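Long-range contact in CDP-4-keto-6-deoxy-D-glucose-3-dehydrase (Yersinia pseudotuberculosis, PDB 3BB8), which is a pyridoxal-phosphate enzyme of the aspartate aminotransferase fold that probably removes the C3 hydroxyl of CDP-4-keto-6-deoxy-D-glucose in lipopolysaccharide sugar synthesis: residues L92-L102 with E236-R245. The protein carries 1 engineered substitution. Sequence-based numbering, arbitrary orientation.
Sequences LALTALTSPKL and ELKSIIESFR
F244 slots its ring against the last turn of helix 86-96, with the methyl of T95 over one face in a CH-pi contact: CG2 lies 3.7 Å from the ring centroid, 20° off the normal and displaced toward the rim. CG of F244 stands anti to its carbonyl carbon (chi1 -85°), which points the ring at the other helix and brings CE2 to 3.4 Å from CA of A96. At the ring edge, in its plane, sits CG2 of I240, a methyl that also reaches O of A96 at 3.2 Å. L92 and F244 run past each other in opposite directions: CD2 of L92 lies by CB of F244 (3.8 Å) and the backbone N of R245, while CD1 meets CB of R245 at 3.9 Å. At the end of the type I turn A96-S99, the flank of I240 leans on S99, its CG1 3.9 Å from CB of that serine. Helices 92-96 and 236-245 cross locally at 110°, axes 9.0 Å apart; the meeting leucine, isoleucine, alanine and phenylalanine side chains make the packing mostly apolar. The loop residue H284 stacks its ring on F244. Toward the central mixed sheet, L92 and I241 both rest on V230 of strand 228-232, and L97 reaches strand 187-191.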
loop_
_atom_site.group_PDB
_atom_site.type_symbol
_atom_site.label_atom_id
_atom_site.label_comp_id
_atom_site.label_asym_id
_atom_site.label_seq_id
_atom_site.Cartn_x
_atom_site.Cartn_y
_atom_site.Cartn_z
ATOM N N LEU A 92 0.870 -8.941 -4.220
ATOM C CA LEU A 92 0.473 -9.978 -3.259
ATOM C C LEU A 92 0.170 -11.331 -3.933
ATOM O O LEU A 92 0.515 -12.388 -3.404
ATOM C CB LEU A 92 -0.753 -9.502 -2.459
ATOM C CG LEU A 92 -0.506 -8.390 -1.425
ATOM C CD1 LEU A 92 -1.827 -7.898 -0.854
ATOM C CD2 LEU A 92 0.379 -8.935 -0.301
ATOM N N ALA A 93 -0.471 -11.287 -5.098
ATOM C CA ALA A 93 -0.820 -12.494 -5.849
ATOM C C ALA A 93 0.420 -13.304 -6.226
ATOM O O ALA A 93 0.481 -14.507 -5.977
ATOM C CB ALA A 93 -1.602 -12.113 -7.107
ATOM N N LEU A 94 1.413 -12.640 -6.810
ATOM C CA LEU A 94 2.649 -13.304 -7.229
ATOM C C LEU A 94 3.531 -13.697 -6.043
ATOM O O LEU A 94 4.125 -14.772 -6.039
ATOM C CB LEU A 94 3.436 -12.386 -8.172
ATOM C CG LEU A 94 4.612 -12.875 -9.027
ATOM C CD1 LEU A 94 5.839 -13.176 -8.162
ATOM C CD2 LEU A 94 4.177 -14.092 -9.818
ATOM N N THR A 95 3.609 -12.829 -5.042
ATOM C CA THR A 95 4.435 -13.084 -3.869
ATOM C C THR A 95 3.952 -14.289 -3.082
ATOM O O THR A 95 4.749 -15.113 -2.651
ATOM C CB THR A 95 4.461 -11.862 -2.931
ATOM O OG1 THR A 95 4.996 -10.742 -3.641
ATOM C CG2 THR A 95 5.323 -12.155 -1.684
ATOM N N ALA A 96 2.641 -14.382 -2.908
ATOM C CA ALA A 96 2.022 -15.474 -2.186
ATOM C C ALA A 96 2.421 -16.839 -2.744
ATOM O O ALA A 96 2.577 -17.808 -1.995
ATOM C CB ALA A 96 0.538 -15.320 -2.247
ATOM N N LEU A 97 2.588 -16.920 -4.057
ATOM C CA LEU A 97 2.962 -18.179 -4.680
ATOM C C LEU A 97 4.411 -18.530 -4.388
ATOM O O LEU A 97 4.909 -19.545 -4.877
ATOM C CB LEU A 97 2.749 -18.112 -6.191
ATOM C CG LEU A 97 1.318 -17.899 -6.684
ATOM C CD1 LEU A 97 1.285 -17.874 -8.211
ATOM C CD2 LEU A 97 0.441 -19.011 -6.158
ATOM N N THR A 98 5.096 -17.692 -3.607
ATOM C CA THR A 98 6.497 -17.961 -3.265
ATOM C C THR A 98 6.573 -18.598 -1.878
ATOM O O THR A 98 7.652 -18.975 -1.409
ATOM C CB THR A 98 7.359 -16.677 -3.218
ATOM O OG1 THR A 98 6.984 -15.904 -2.071
ATOM C CG2 THR A 98 7.169 -15.839 -4.485
ATOM N N SER A 99 5.419 -18.701 -1.228
ATOM C CA SER A 99 5.324 -19.278 0.106
ATOM C C SER A 99 5.806 -20.720 0.188
ATOM O O SER A 99 5.368 -21.571 -0.583
ATOM C CB SER A 99 3.880 -19.235 0.592
ATOM O OG SER A 99 3.743 -20.019 1.762
ATOM N N PRO A 100 6.705 -21.014 1.142
ATOM C CA PRO A 100 7.212 -22.381 1.291
ATOM C C PRO A 100 6.106 -23.376 1.648
ATOM O O PRO A 100 6.323 -24.583 1.641
ATOM C CB PRO A 100 8.274 -22.244 2.384
ATOM C CG PRO A 100 7.796 -21.054 3.184
ATOM C CD PRO A 100 7.343 -20.102 2.110
ATOM N N LYS A 101 4.918 -22.871 1.961
ATOM C CA LYS A 101 3.794 -23.745 2.275
ATOM C C LYS A 101 3.313 -24.471 1.012
ATOM O O LYS A 101 2.557 -25.444 1.095
ATOM C CB LYS A 101 2.628 -22.944 2.860
ATOM C CG LYS A 101 2.877 -22.396 4.255
ATOM C CD LYS A 101 1.596 -21.815 4.846
ATOM C CE LYS A 101 1.818 -21.286 6.256
ATOM N NZ LYS A 101 2.342 -22.336 7.182
ATOM N N LEU A 102 3.750 -23.996 -0.151
ATOM C CA LEU A 102 3.354 -24.594 -1.421
ATOM C C LEU A 102 4.386 -25.613 -1.907
ATOM O O LEU A 102 4.399 -26.013 -3.076
ATOM C CB LEU A 102 3.145 -23.492 -2.466
ATOM C CG LEU A 102 2.070 -22.486 -2.049
ATOM C CD1 LEU A 102 1.980 -21.370 -3.078
ATOM C CD2 LEU A 102 0.730 -23.189 -1.897
ATOM N N GLU A 236 -6.297 -22.041 0.857
ATOM C CA GLU A 236 -4.870 -22.021 1.121
ATOM C C GLU A 236 -4.217 -20.732 0.611
ATOM O O GLU A 236 -3.478 -20.081 1.344
ATOM C CB GLU A 236 -4.197 -23.222 0.476
ATOM C CG GLU A 236 -2.689 -23.234 0.636
ATOM C CD GLU A 236 -2.085 -24.453 -0.010
ATOM O OE1 GLU A 236 -2.709 -24.924 -0.972
ATOM O OE2 GLU A 236 -1.010 -24.929 0.423
ATOM N N LEU A 237 -4.493 -20.364 -0.642
ATOM C CA LEU A 237 -3.919 -19.145 -1.204
ATOM C C LEU A 237 -4.425 -17.914 -0.450
ATOM O O LEU A 237 -3.678 -16.974 -0.214
ATOM C CB LEU A 237 -4.259 -19.016 -2.695
ATOM C CG LEU A 237 -3.654 -20.073 -3.618
ATOM C CD1 LEU A 237 -4.011 -19.756 -5.060
ATOM C CD2 LEU A 237 -2.162 -20.115 -3.447
ATOM N N LYS A 238 -5.697 -17.937 -0.073
ATOM C CA LYS A 238 -6.306 -16.840 0.654
ATOM C C LYS A 238 -5.540 -16.607 1.953
ATOM O O LYS A 238 -5.266 -15.460 2.326
ATOM C CB LYS A 238 -7.770 -17.177 0.942
ATOM C CG LYS A 238 -8.566 -16.110 1.678
ATOM C CD LYS A 238 -8.256 -16.101 3.164
ATOM C CE LYS A 238 -9.251 -15.243 3.918
ATOM N NZ LYS A 238 -9.052 -15.332 5.395
ATOM N N SER A 239 -5.189 -17.692 2.641
ATOM C CA SER A 239 -4.445 -17.571 3.892
ATOM C C SER A 239 -3.030 -17.058 3.684
ATOM O O SER A 239 -2.548 -16.256 4.471
ATOM C CB SER A 239 -4.402 -18.909 4.633
ATOM O OG SER A 239 -5.640 -19.124 5.284
ATOM N N ILE A 240 -2.365 -17.527 2.634
ATOM C CA ILE A 240 -1.013 -17.065 2.343
ATOM C C ILE A 240 -1.046 -15.556 2.047
ATOM O O ILE A 240 -0.287 -14.793 2.644
ATOM C CB ILE A 240 -0.400 -17.823 1.123
ATOM C CG1 ILE A 240 0.119 -19.202 1.551
ATOM C CG2 ILE A 240 0.788 -17.058 0.558
ATOM C CD1 ILE A 240 -0.865 -20.044 2.305
ATOM N N ILE A 241 -1.942 -15.144 1.141
ATOM C CA ILE A 241 -2.095 -13.742 0.729
ATOM C C ILE A 241 -2.269 -12.823 1.924
ATOM O O ILE A 241 -1.526 -11.850 2.088
ATOM C CB ILE A 241 -3.360 -13.518 -0.160
ATOM C CG1 ILE A 241 -3.432 -14.562 -1.268
ATOM C CG2 ILE A 241 -3.345 -12.104 -0.769
ATOM C CD1 ILE A 241 -2.349 -14.465 -2.269
ATOM N N GLU A 242 -3.284 -13.127 2.733
ATOM C CA GLU A 242 -3.616 -12.344 3.923
ATOM C C GLU A 242 -2.412 -12.154 4.846
ATOM O O GLU A 242 -2.211 -11.075 5.410
ATOM C CB GLU A 242 -4.759 -13.025 4.680
ATOM C CG GLU A 242 -5.328 -12.209 5.840
ATOM C CD GLU A 242 -6.660 -12.760 6.335
ATOM O OE1 GLU A 242 -6.724 -13.974 6.632
ATOM O OE2 GLU A 242 -7.639 -11.985 6.429
ATOM N N SER A 243 -1.617 -13.209 4.994
ATOM C CA SER A 243 -0.426 -13.164 5.833
ATOM C C SER A 243 0.570 -12.148 5.266
ATOM O O SER A 243 1.115 -11.317 5.999
ATOM C CB SER A 243 0.218 -14.547 5.895
ATOM O OG SER A 243 1.432 -14.513 6.624
ATOM N N PHE A 244 0.806 -12.219 3.962
ATOM C CA PHE A 244 1.725 -11.294 3.305
ATOM C C PHE A 244 1.211 -9.853 3.419
ATOM O O PHE A 244 1.985 -8.913 3.615
ATOM C CB PHE A 244 1.882 -11.672 1.843
ATOM C CG PHE A 244 2.921 -12.725 1.595
ATOM C CD1 PHE A 244 4.270 -12.452 1.805
ATOM C CD2 PHE A 244 2.558 -13.981 1.109
ATOM C CE1 PHE A 244 5.251 -13.413 1.531
ATOM C CE2 PHE A 244 3.532 -14.949 0.830
ATOM C CZ PHE A 244 4.880 -14.661 1.041
ATOM N N ARG A 245 -0.101 -9.687 3.313
ATOM C CA ARG A 245 -0.683 -8.365 3.412
ATOM C C ARG A 245 -0.581 -7.851 4.840
ATOM O O ARG A 245 -0.332 -6.673 5.069
ATOM C CB ARG A 245 -2.159 -8.372 2.984
ATOM C CG ARG A 245 -2.769 -6.970 2.977
ATOM C CD ARG A 245 -4.295 -6.988 2.910
ATOM N NE ARG A 245 -4.906 -7.568 4.102
ATOM C CZ ARG A 245 -6.194 -7.906 4.196
ATOM N NH1 ARG A 245 -7.024 -7.723 3.167
ATOM N NH2 ARG A 245 -6.653 -8.444 5.317
#